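Local coordinates for protein probable aminotransferase (Pseudomonas aeruginosa, PDB 5YKR) that is a probable class-III aminotransferase, an enzyme of the pyridoxal-phosphate-dependent family that holds its cofactor covalently as an internal aldimine, at residues R156-H167 against G218-M229; H262-G270 against M347-F356. All coordinates share one frame; numbering follows the deposited sequence.

Contact 1 pairs strands 158-162 and 220-225 inside the seven-stranded mixed sheet of this pyridoxal-phosphate-dependent aminotransferase. Contact 2 sets the loop 262-270 against the start of helix 349-372. The two follow in series along the chain, contact 1 being complete before contact 2 begins, and their centres lie about 25 Å apart. Strand 255-259, the sheet neighbour of 220-225, leads into the loop of contact 2. The contacts touch just past the ends of strands 220-225 and 255-259: Pro-227 and Phe-228 pack on Thr-263, and Glu-226 packs on His-262. Contact 1 lies in the central sheet; contact 2 ties the loop after strand 255-259 of that sheet to a helix much later in the chain.

Contact 1 (R156-H167 against G218-M229); sequences RDKVVVFNCNYH and GDVAAVLTEPFM
The carbonyl O of Val-220 takes a hydrogen bond from Arg-156 NH1 at 2.8 Å, with the oxygen near the guanidinium plane. The same NH1 also bonds Asp-253 O. Beyond this bond, strands 158-162 and 220-225 run parallel in the central sheet of the aminotransferase fold. Their backbone ladder includes Val-160 N to Ala-222 O and the nearly straight Leu-224 N to Val-160 O (2.9 Å, 175° at the hydrogen). Lys-158 NZ forms a salt bridge to Asp-219 OD2 at 3.1 Å, coming from above the carboxylate plane. Arg-201 is a second partner for that oxygen. On one sheet face Val-160 CG2 meets Val-220 CG1 at 3.8 Å, and helix 208-215 packs over these valines. The Phe-162 ring follows on, its CE2 touching Val-223 CG1. With OG1 turned anti to the backbone N (chi1 -171°), Thr-225 puts its hydroxyl close to Phe-162 CD2 and donates to Glu-226 O. Leu-224 lies over the face of the His-167 ring, with CG 3.7 Å above its centre in a CH-pi contact. His-167 ND1 is hydrogen-bonded to Asp-259 OD2, which helps hold the ring's rotation. Water 1 lies in the ring plane, 2.8 Å from His-167 NE2; it accepts from Phe-162 N and donates to Leu-224 O.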
loop_
_atom_site.group_PDB
_atom_site.type_symbol
_atom_site.label_atom_id
_atom_site.label_comp_id
_atom_site.label_asym_id
_atom_site.label_seq_id
_atom_site.Cartn_x
_atom_site.Cartn_y
_atom_site.Cartn_z
ATOM N N ARG A 156 7.198 1.122 24.701
ATOM C CA ARG A 156 6.103 2.018 25.038
ATOM C C ARG A 156 5.018 1.908 23.948
ATOM O O ARG A 156 5.330 1.645 22.787
ATOM C CB ARG A 156 6.623 3.431 25.074
ATOM C CG ARG A 156 7.646 3.647 26.197
ATOM C CD ARG A 156 8.234 5.037 26.007
ATOM N NE ARG A 156 9.631 5.051 26.217
ATOM C CZ ARG A 156 10.471 5.969 25.735
ATOM N NH1 ARG A 156 10.066 6.976 24.966
ATOM N NH2 ARG A 156 11.762 5.848 26.003
ATOM N N ASP A 157 3.748 2.131 24.333
ATOM C CA ASP A 157 2.630 1.895 23.417
ATOM C C ASP A 157 1.955 3.099 22.784
ATOM O O ASP A 157 1.237 2.926 21.839
ATOM C CB ASP A 157 1.513 1.102 24.135
ATOM C CG ASP A 157 1.844 -0.377 24.303
ATOM O OD1 ASP A 157 2.661 -0.950 23.543
ATOM O OD2 ASP A 157 1.281 -0.944 25.252
ATOM N N LYS A 158 2.181 4.299 23.283
ATOM C CA LYS A 158 1.446 5.456 22.788
ATOM C C LYS A 158 2.200 6.233 21.723
ATOM O O LYS A 158 3.410 6.296 21.751
ATOM C CB LYS A 158 0.961 6.383 23.916
ATOM C CG LYS A 158 0.169 5.523 24.872
ATOM C CD LYS A 158 -0.831 6.218 25.653
ATOM C CE LYS A 158 -1.513 5.183 26.514
ATOM N NZ LYS A 158 -1.770 5.935 27.638
ATOM N N VAL A 159 1.452 6.792 20.791
ATOM C CA VAL A 159 1.986 7.716 19.800
ATOM C C VAL A 159 1.326 9.065 20.076
ATOM O O VAL A 159 0.109 9.123 20.306
ATOM C CB VAL A 159 1.708 7.262 18.339
ATOM C CG1 VAL A 159 0.232 7.160 17.980
ATOM C CG2 VAL A 159 2.268 8.218 17.336
ATOM N N VAL A 160 2.101 10.139 19.976
ATOM C CA VAL A 160 1.555 11.491 19.955
ATOM C C VAL A 160 1.329 11.888 18.505
ATOM O O VAL A 160 2.249 11.829 17.665
ATOM C CB VAL A 160 2.500 12.516 20.649
ATOM C CG1 VAL A 160 2.099 13.958 20.303
ATOM C CG2 VAL A 160 2.454 12.295 22.189
ATOM N N VAL A 161 0.112 12.361 18.248
ATOM C CA VAL A 161 -0.233 13.031 17.020
ATOM C C VAL A 161 -0.856 14.403 17.380
ATOM O O VAL A 161 -1.201 14.671 18.540
ATOM C CB VAL A 161 -1.127 12.235 16.092
ATOM C CG1 VAL A 161 -0.455 10.933 15.675
ATOM C CG2 VAL A 161 -2.482 11.959 16.739
ATOM N N PHE A 162 -0.990 15.256 16.363
ATOM C CA PHE A 162 -1.547 16.598 16.534
ATOM C C PHE A 162 -2.973 16.691 16.020
ATOM O O PHE A 162 -3.365 16.034 15.048
ATOM C CB PHE A 162 -0.616 17.640 15.886
ATOM C CG PHE A 162 0.740 17.693 16.556
ATOM C CD1 PHE A 162 0.884 18.292 17.781
ATOM C CD2 PHE A 162 1.828 17.086 16.025
ATOM C CE1 PHE A 162 2.093 18.320 18.441
ATOM C CE2 PHE A 162 3.036 17.083 16.685
ATOM C CZ PHE A 162 3.176 17.698 17.895
ATOM N N ASN A 163 -3.769 17.542 16.662
ATOM C CA ASN A 163 -5.172 17.652 16.285
ATOM C C ASN A 163 -5.263 18.150 14.819
ATOM O O ASN A 163 -4.545 19.094 14.427
ATOM C CB ASN A 163 -5.902 18.597 17.263
ATOM C CG ASN A 163 -7.413 18.524 17.151
ATOM O OD1 ASN A 163 -7.998 17.489 16.816
ATOM N ND2 ASN A 163 -8.066 19.707 17.335
ATOM N N CYS A 164 -6.128 17.512 14.057
ATOM C CA CYS A 164 -6.359 17.786 12.627
ATOM C C CYS A 164 -5.162 17.469 11.742
ATOM O O CYS A 164 -5.060 17.976 10.627
ATOM C CB CYS A 164 -6.886 19.218 12.382
ATOM S SG CYS A 164 -8.359 19.588 13.328
ATOM N N ASN A 165 -4.367 16.489 12.188
ATOM C CA ASN A 165 -3.349 15.865 11.368
ATOM C C ASN A 165 -3.960 15.139 10.164
ATOM O O ASN A 165 -5.158 14.804 10.147
ATOM C CB ASN A 165 -2.575 14.813 12.182
ATOM C CG ASN A 165 -3.389 13.562 12.496
ATOM O OD1 ASN A 165 -3.582 12.740 11.620
ATOM N ND2 ASN A 165 -3.886 13.432 13.743
ATOM N N TYR A 166 -3.103 14.807 9.200
ATOM C CA TYR A 166 -3.402 13.632 8.336
ATOM C C TYR A 166 -2.103 12.946 8.020
ATOM O O TYR A 166 -1.152 13.583 7.562
ATOM C CB TYR A 166 -4.154 13.959 7.031
ATOM C CG TYR A 166 -4.605 12.711 6.274
ATOM C CD1 TYR A 166 -5.571 11.903 6.826
ATOM C CD2 TYR A 166 -4.070 12.338 5.049
ATOM C CE1 TYR A 166 -6.011 10.756 6.211
ATOM C CE2 TYR A 166 -4.529 11.167 4.399
ATOM C CZ TYR A 166 -5.512 10.395 5.011
ATOM O OH TYR A 166 -6.002 9.225 4.415
ATOM N N HIS A 167 -2.083 11.617 8.229
ATOM C CA HIS A 167 -0.922 10.744 7.961
ATOM C C HIS A 167 -1.298 9.499 7.149
ATOM O O HIS A 167 -0.472 8.562 7.083
ATOM C CB HIS A 167 -0.254 10.376 9.266
ATOM C CG HIS A 167 0.272 11.563 9.968
ATOM N ND1 HIS A 167 1.366 12.271 9.520
ATOM C CD2 HIS A 167 -0.175 12.214 11.073
ATOM C CE1 HIS A 167 1.558 13.337 10.309
ATOM N NE2 HIS A 167 0.634 13.318 11.256
ATOM N N GLY A 218 5.730 9.050 30.180
ATOM C CA GLY A 218 6.718 7.986 30.048
ATOM C C GLY A 218 6.284 6.842 29.171
ATOM O O GLY A 218 6.979 5.840 29.110
ATOM N N ASP A 219 5.140 6.977 28.487
ATOM C CA ASP A 219 4.547 5.893 27.715
ATOM C C ASP A 219 4.442 6.206 26.223
ATOM O O ASP A 219 3.710 5.489 25.506
ATOM C CB ASP A 219 3.150 5.497 28.229
ATOM C CG ASP A 219 2.161 6.627 28.237
ATOM O OD1 ASP A 219 2.434 7.737 27.762
ATOM O OD2 ASP A 219 1.050 6.381 28.760
ATOM N N VAL A 220 5.192 7.213 25.756
ATOM C CA VAL A 220 5.109 7.650 24.353
ATOM C C VAL A 220 6.325 7.080 23.582
ATOM O O VAL A 220 7.470 7.392 23.876
ATOM C CB VAL A 220 5.062 9.162 24.238
ATOM C CG1 VAL A 220 5.065 9.563 22.768
ATOM C CG2 VAL A 220 3.788 9.691 24.938
ATOM N N ALA A 221 6.038 6.259 22.586
ATOM C CA ALA A 221 7.053 5.692 21.717
ATOM C C ALA A 221 7.549 6.720 20.686
ATOM O O ALA A 221 8.751 6.715 20.315
ATOM C CB ALA A 221 6.511 4.483 21.008
ATOM N N ALA A 222 6.660 7.547 20.180
ATOM C CA ALA A 222 6.992 8.467 19.087
ATOM C C ALA A 222 6.032 9.659 19.050
ATOM O O ALA A 222 4.865 9.517 19.446
ATOM C CB ALA A 222 6.959 7.745 17.760
ATOM N N VAL A 223 6.541 10.749 18.461
ATOM C CA VAL A 223 5.734 11.852 17.991
ATOM C C VAL A 223 5.737 11.753 16.468
ATOM O O VAL A 223 6.815 11.736 15.858
ATOM C CB VAL A 223 6.285 13.235 18.420
ATOM C CG1 VAL A 223 5.505 14.350 17.767
ATOM C CG2 VAL A 223 6.269 13.380 19.934
ATOM N N LEU A 224 4.566 11.732 15.863
ATOM C CA LEU A 224 4.396 11.689 14.403
ATOM C C LEU A 224 3.806 13.032 13.970
ATOM O O LEU A 224 2.721 13.435 14.489
ATOM C CB LEU A 224 3.446 10.560 13.966
ATOM C CG LEU A 224 3.030 10.477 12.499
ATOM C CD1 LEU A 224 4.244 10.359 11.567
ATOM C CD2 LEU A 224 2.119 9.323 12.284
ATOM N N THR A 225 4.464 13.730 13.043
ATOM C CA THR A 225 3.969 15.046 12.619
ATOM C C THR A 225 4.491 15.440 11.243
ATOM O O THR A 225 5.634 15.109 10.887
ATOM C CB THR A 225 4.336 16.140 13.631
ATOM O OG1 THR A 225 3.658 17.380 13.314
ATOM C CG2 THR A 225 5.846 16.366 13.747
ATOM N N GLU A 226 3.693 16.202 10.502
ATOM C CA GLU A 226 4.249 17.026 9.428
ATOM C C GLU A 226 5.063 18.140 10.088
ATOM O O GLU A 226 4.744 18.592 11.193
ATOM C CB GLU A 226 3.167 17.639 8.572
ATOM C CG GLU A 226 2.335 16.645 7.774
ATOM C CD GLU A 226 1.411 17.412 6.855
ATOM O OE1 GLU A 226 0.292 17.830 7.327
ATOM O OE2 GLU A 226 1.785 17.660 5.686
ATOM N N PRO A 227 6.093 18.648 9.403
ATOM C CA PRO A 227 6.817 19.803 9.966
ATOM C C PRO A 227 6.087 21.135 9.833
ATOM O O PRO A 227 6.460 22.129 10.463
ATOM C CB PRO A 227 8.135 19.774 9.180
ATOM C CG PRO A 227 7.761 19.206 7.844
ATOM C CD PRO A 227 6.662 18.213 8.102
ATOM N N PHE A 228 5.058 21.124 8.989
ATOM C CA PHE A 228 4.224 22.286 8.670
ATOM C C PHE A 228 2.917 21.619 8.265
ATOM O O PHE A 228 2.944 20.764 7.371
ATOM C CB PHE A 228 4.958 23.042 7.548
ATOM C CG PHE A 228 4.367 24.357 7.142
ATOM C CD1 PHE A 228 3.127 24.468 6.558
ATOM C CD2 PHE A 228 5.164 25.492 7.235
ATOM C CE1 PHE A 228 2.644 25.706 6.168
ATOM C CE2 PHE A 228 4.702 26.732 6.868
ATOM C CZ PHE A 228 3.444 26.824 6.322
ATOM N N MET A 229 1.820 21.857 9.002
ATOM C CA MET A 229 0.623 21.061 8.726
ATOM C C MET A 229 0.016 21.496 7.394
ATOM O O MET A 229 -0.037 22.698 7.091
ATOM C CB MET A 229 -0.408 21.156 9.854
ATOM C CG MET A 229 0.169 20.837 11.201
ATOM S SD MET A 229 -1.047 20.868 12.565
ATOM C CE MET A 229 -2.090 19.453 12.175
HETATM O O HOH W 1 0.400 14.577 13.786
HETATM O O HOH W 2 -0.825 16.819 9.542
#

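Contact 2 (H262-G270 against M347-F356); sequences HTISCGPAG and MTEDAYRHMF
One face of the Tyr-352 ring is covered by the Gly-267 to Pro-268 peptide. Pro-268 N sits above the ring centre and Gly-267 C, 3.3 Å above the plane, is shifted toward the rim. Gly-267 CA and Pro-268 CD both make CH-pi contacts on this face, with Pro-268 CD 4.0 Å from the centroid. Ser-265 O lies at the ring edge. The Phe-356 ring meets the same loop along its own edge: Ser-265 O is in its plane, 3.5 Å from Phe-356 CE1, while Gly-267 CA also comes to the edge. Tyr-352 O lies over a face of the Phe-356 ring, toward its rim. At the far end of the tyrosine, OH donates to Ile-264 O at 2.8 Å, tilted from the carbonyl plane. This bond ties the first turn of helix 349-372 to the 3-10 segment 264-266, in the loop after strand 255-259 of the aminotransferase fold's central sheet. The type I turn Gly-267 to Gly-270 follows and presents Pro-268 to the ring. Gly-267 has phi 162° and psi 175°, where a side chain would run into the carbonyl O of Cys-266. Next to the hydroxyl, the Ile-264 and Met-347 side chains cross at about a right angle, with Ile-264 CG1 3.9 Å from Met-347 CE. The bend at the end of the methionine chain (chi3 60°) carries CE to the isoleucine. Arg-127 NH1 bonds both Pro-268 O and Met-347 O. The helix opens with Thr-348 as N-cap, where OG1 accepts from Ala-351 N at 3.1 Å.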
loop_
_atom_site.group_PDB
_atom_site.type_symbol
_atom_site.label_atom_id
_atom_site.label_comp_id
_atom_site.label_asym_id
_atom_site.label_seq_id
_atom_site.Cartn_x
_atom_site.Cartn_y
_atom_site.Cartn_z
ATOM N N HIS A 262 3.680 15.869 1.935
ATOM C CA HIS A 262 3.341 17.160 1.324
ATOM C C HIS A 262 4.429 18.199 1.414
ATOM O O HIS A 262 4.612 18.970 0.454
ATOM C CB HIS A 262 2.049 17.731 1.861
ATOM C CG HIS A 262 0.815 17.069 1.367
ATOM N ND1 HIS A 262 -0.411 17.249 1.984
ATOM C CD2 HIS A 262 0.569 16.353 0.242
ATOM C CE1 HIS A 262 -1.343 16.608 1.295
ATOM N NE2 HIS A 262 -0.782 16.049 0.233
ATOM N N THR A 263 5.115 18.311 2.543
ATOM C CA THR A 263 6.088 19.382 2.755
ATOM C C THR A 263 7.361 19.218 1.918
ATOM O O THR A 263 8.179 20.142 1.907
ATOM C CB THR A 263 6.390 19.596 4.218
ATOM O OG1 THR A 263 6.908 18.378 4.760
ATOM C CG2 THR A 263 5.118 20.026 4.986
ATOM N N ILE A 264 7.458 18.106 1.168
ATOM C CA ILE A 264 8.459 17.998 0.108
ATOM C C ILE A 264 8.307 19.128 -0.931
ATOM O O ILE A 264 9.244 19.424 -1.696
ATOM C CB ILE A 264 8.401 16.589 -0.517
ATOM C CG1 ILE A 264 9.596 16.287 -1.432
ATOM C CG2 ILE A 264 7.083 16.390 -1.254
ATOM C CD1 ILE A 264 10.960 16.384 -0.746
ATOM N N SER A 265 7.168 19.833 -0.934
ATOM C CA SER A 265 7.046 21.065 -1.697
ATOM C C SER A 265 8.057 22.153 -1.333
ATOM O O SER A 265 8.271 23.073 -2.144
ATOM C CB SER A 265 5.619 21.609 -1.606
ATOM O OG SER A 265 5.350 22.086 -0.301
ATOM N N CYS A 266 8.657 22.078 -0.138
ATOM C CA CYS A 266 9.546 23.129 0.366
ATOM C C CYS A 266 10.908 23.149 -0.288
ATOM O O CYS A 266 11.640 24.149 -0.202
ATOM C CB CYS A 266 9.688 22.963 1.853
ATOM S SG CYS A 266 8.145 23.309 2.720
ATOM N N GLY A 267 11.309 22.037 -0.915
ATOM C CA GLY A 267 12.630 21.980 -1.541
ATOM C C GLY A 267 13.040 20.552 -1.787
ATOM O O GLY A 267 12.379 19.622 -1.309
ATOM N N PRO A 268 14.191 20.372 -2.452
ATOM C CA PRO A 268 14.598 19.031 -2.825
ATOM C C PRO A 268 14.972 18.122 -1.652
ATOM O O PRO A 268 15.032 16.902 -1.819
ATOM C CB PRO A 268 15.794 19.256 -3.750
ATOM C CG PRO A 268 16.207 20.611 -3.502
ATOM C CD PRO A 268 15.063 21.403 -3.021
ATOM N N ALA A 269 15.216 18.693 -0.485
ATOM C CA ALA A 269 15.506 17.983 0.749
ATOM C C ALA A 269 14.383 18.185 1.756
ATOM O O ALA A 269 14.573 17.959 2.953
ATOM C CB ALA A 269 16.849 18.431 1.306
ATOM N N GLY A 270 13.217 18.607 1.277
ATOM C CA GLY A 270 12.090 18.827 2.151
ATOM C C GLY A 270 12.235 20.062 3.060
ATOM O O GLY A 270 13.197 20.826 3.001
ATOM N N MET A 347 13.699 15.912 -9.395
ATOM C CA MET A 347 13.675 16.671 -8.135
ATOM C C MET A 347 14.975 17.424 -7.945
ATOM O O MET A 347 15.739 17.164 -7.010
ATOM C CB MET A 347 13.424 15.698 -6.978
ATOM C CG MET A 347 12.059 15.124 -7.000
ATOM S SD MET A 347 11.684 14.003 -5.666
ATOM C CE MET A 347 11.914 15.018 -4.238
ATOM N N THR A 348 15.225 18.346 -8.868
ATOM C CA THR A 348 16.459 19.102 -8.917
ATOM C C THR A 348 16.273 20.529 -8.404
ATOM O O THR A 348 15.174 21.040 -8.292
ATOM C CB THR A 348 16.989 19.186 -10.358
ATOM O OG1 THR A 348 16.043 19.942 -11.138
ATOM C CG2 THR A 348 17.183 17.800 -10.910
ATOM N N GLU A 349 17.402 21.180 -8.134
ATOM C CA GLU A 349 17.372 22.588 -7.701
ATOM C C GLU A 349 16.708 23.436 -8.791
ATOM O O GLU A 349 15.934 24.333 -8.482
ATOM C CB GLU A 349 18.806 23.118 -7.444
ATOM C CG GLU A 349 18.897 24.594 -7.059
ATOM C CD GLU A 349 20.332 25.000 -6.689
ATOM O OE1 GLU A 349 20.685 24.715 -5.525
ATOM O OE2 GLU A 349 21.122 25.564 -7.522
ATOM N N ASP A 350 17.005 23.171 -10.065
ATOM C CA ASP A 350 16.417 23.968 -11.143
ATOM C C ASP A 350 14.897 23.794 -11.223
ATOM O O ASP A 350 14.144 24.743 -11.470
ATOM C CB ASP A 350 17.022 23.603 -12.516
ATOM C CG ASP A 350 18.441 24.080 -12.729
ATOM O OD1 ASP A 350 18.955 24.919 -11.983
ATOM O OD2 ASP A 350 19.084 23.616 -13.727
ATOM N N ALA A 351 14.452 22.558 -11.017
ATOM C CA ALA A 351 13.012 22.263 -11.048
ATOM C C ALA A 351 12.311 23.066 -9.942
ATOM O O ALA A 351 11.278 23.707 -10.168
ATOM C CB ALA A 351 12.760 20.784 -10.882
ATOM N N TYR A 352 12.879 22.980 -8.738
ATOM C CA TYR A 352 12.271 23.681 -7.621
ATOM C C TYR A 352 12.310 25.206 -7.818
ATOM O O TYR A 352 11.389 25.899 -7.440
ATOM C CB TYR A 352 12.871 23.254 -6.308
ATOM C CG TYR A 352 12.268 21.991 -5.716
ATOM C CD1 TYR A 352 12.798 20.728 -5.991
ATOM C CD2 TYR A 352 11.224 22.066 -4.817
ATOM C CE1 TYR A 352 12.281 19.579 -5.396
ATOM C CE2 TYR A 352 10.676 20.924 -4.261
ATOM C CZ TYR A 352 11.207 19.697 -4.528
ATOM O OH TYR A 352 10.702 18.587 -3.892
ATOM N N ARG A 353 13.378 25.730 -8.391
ATOM C CA ARG A 353 13.452 27.154 -8.636
ATOM C C ARG A 353 12.271 27.618 -9.470
ATOM O O ARG A 353 11.621 28.637 -9.166
ATOM C CB ARG A 353 14.770 27.531 -9.283
ATOM C CG ARG A 353 14.929 29.040 -9.446
ATOM C CD ARG A 353 16.318 29.449 -10.009
ATOM N NE ARG A 353 17.441 28.638 -9.506
ATOM C CZ ARG A 353 18.029 27.633 -10.185
ATOM N NH1 ARG A 353 17.721 27.367 -11.463
ATOM N NH2 ARG A 353 18.975 26.935 -9.602
ATOM N N HIS A 354 12.016 26.901 -10.557
ATOM C CA HIS A 354 10.877 27.203 -11.416
ATOM C C HIS A 354 9.563 27.076 -10.649
ATOM O O HIS A 354 8.684 27.953 -10.716
ATOM C CB HIS A 354 10.861 26.274 -12.621
ATOM C CG HIS A 354 9.679 26.466 -13.521
ATOM N ND1 HIS A 354 9.675 27.416 -14.521
ATOM C CD2 HIS A 354 8.484 25.843 -13.590
ATOM C CE1 HIS A 354 8.513 27.378 -15.139
ATOM N NE2 HIS A 354 7.771 26.439 -14.590
ATOM N N MET A 355 9.403 25.975 -9.936
ATOM C CA MET A 355 8.158 25.760 -9.173
ATOM C C MET A 355 7.923 26.882 -8.152
ATOM O O MET A 355 6.792 27.352 -7.978
ATOM C CB MET A 355 8.238 24.392 -8.485
ATOM C CG MET A 355 8.161 23.218 -9.451
ATOM S SD MET A 355 8.799 21.653 -8.845
ATOM C CE MET A 355 7.617 21.264 -7.565
ATOM N N PHE A 356 8.983 27.323 -7.506
ATOM C CA PHE A 356 8.849 28.406 -6.488
ATOM C C PHE A 356 8.454 29.740 -7.145
ATOM O O PHE A 356 7.627 30.480 -6.624
ATOM C CB PHE A 356 10.158 28.656 -5.753
ATOM C CG PHE A 356 10.660 27.551 -4.898
ATOM C CD1 PHE A 356 9.844 26.533 -4.448
ATOM C CD2 PHE A 356 11.997 27.546 -4.535
ATOM C CE1 PHE A 356 10.323 25.542 -3.625
ATOM C CE2 PHE A 356 12.521 26.538 -3.735
ATOM C CZ PHE A 356 11.655 25.535 -3.266
#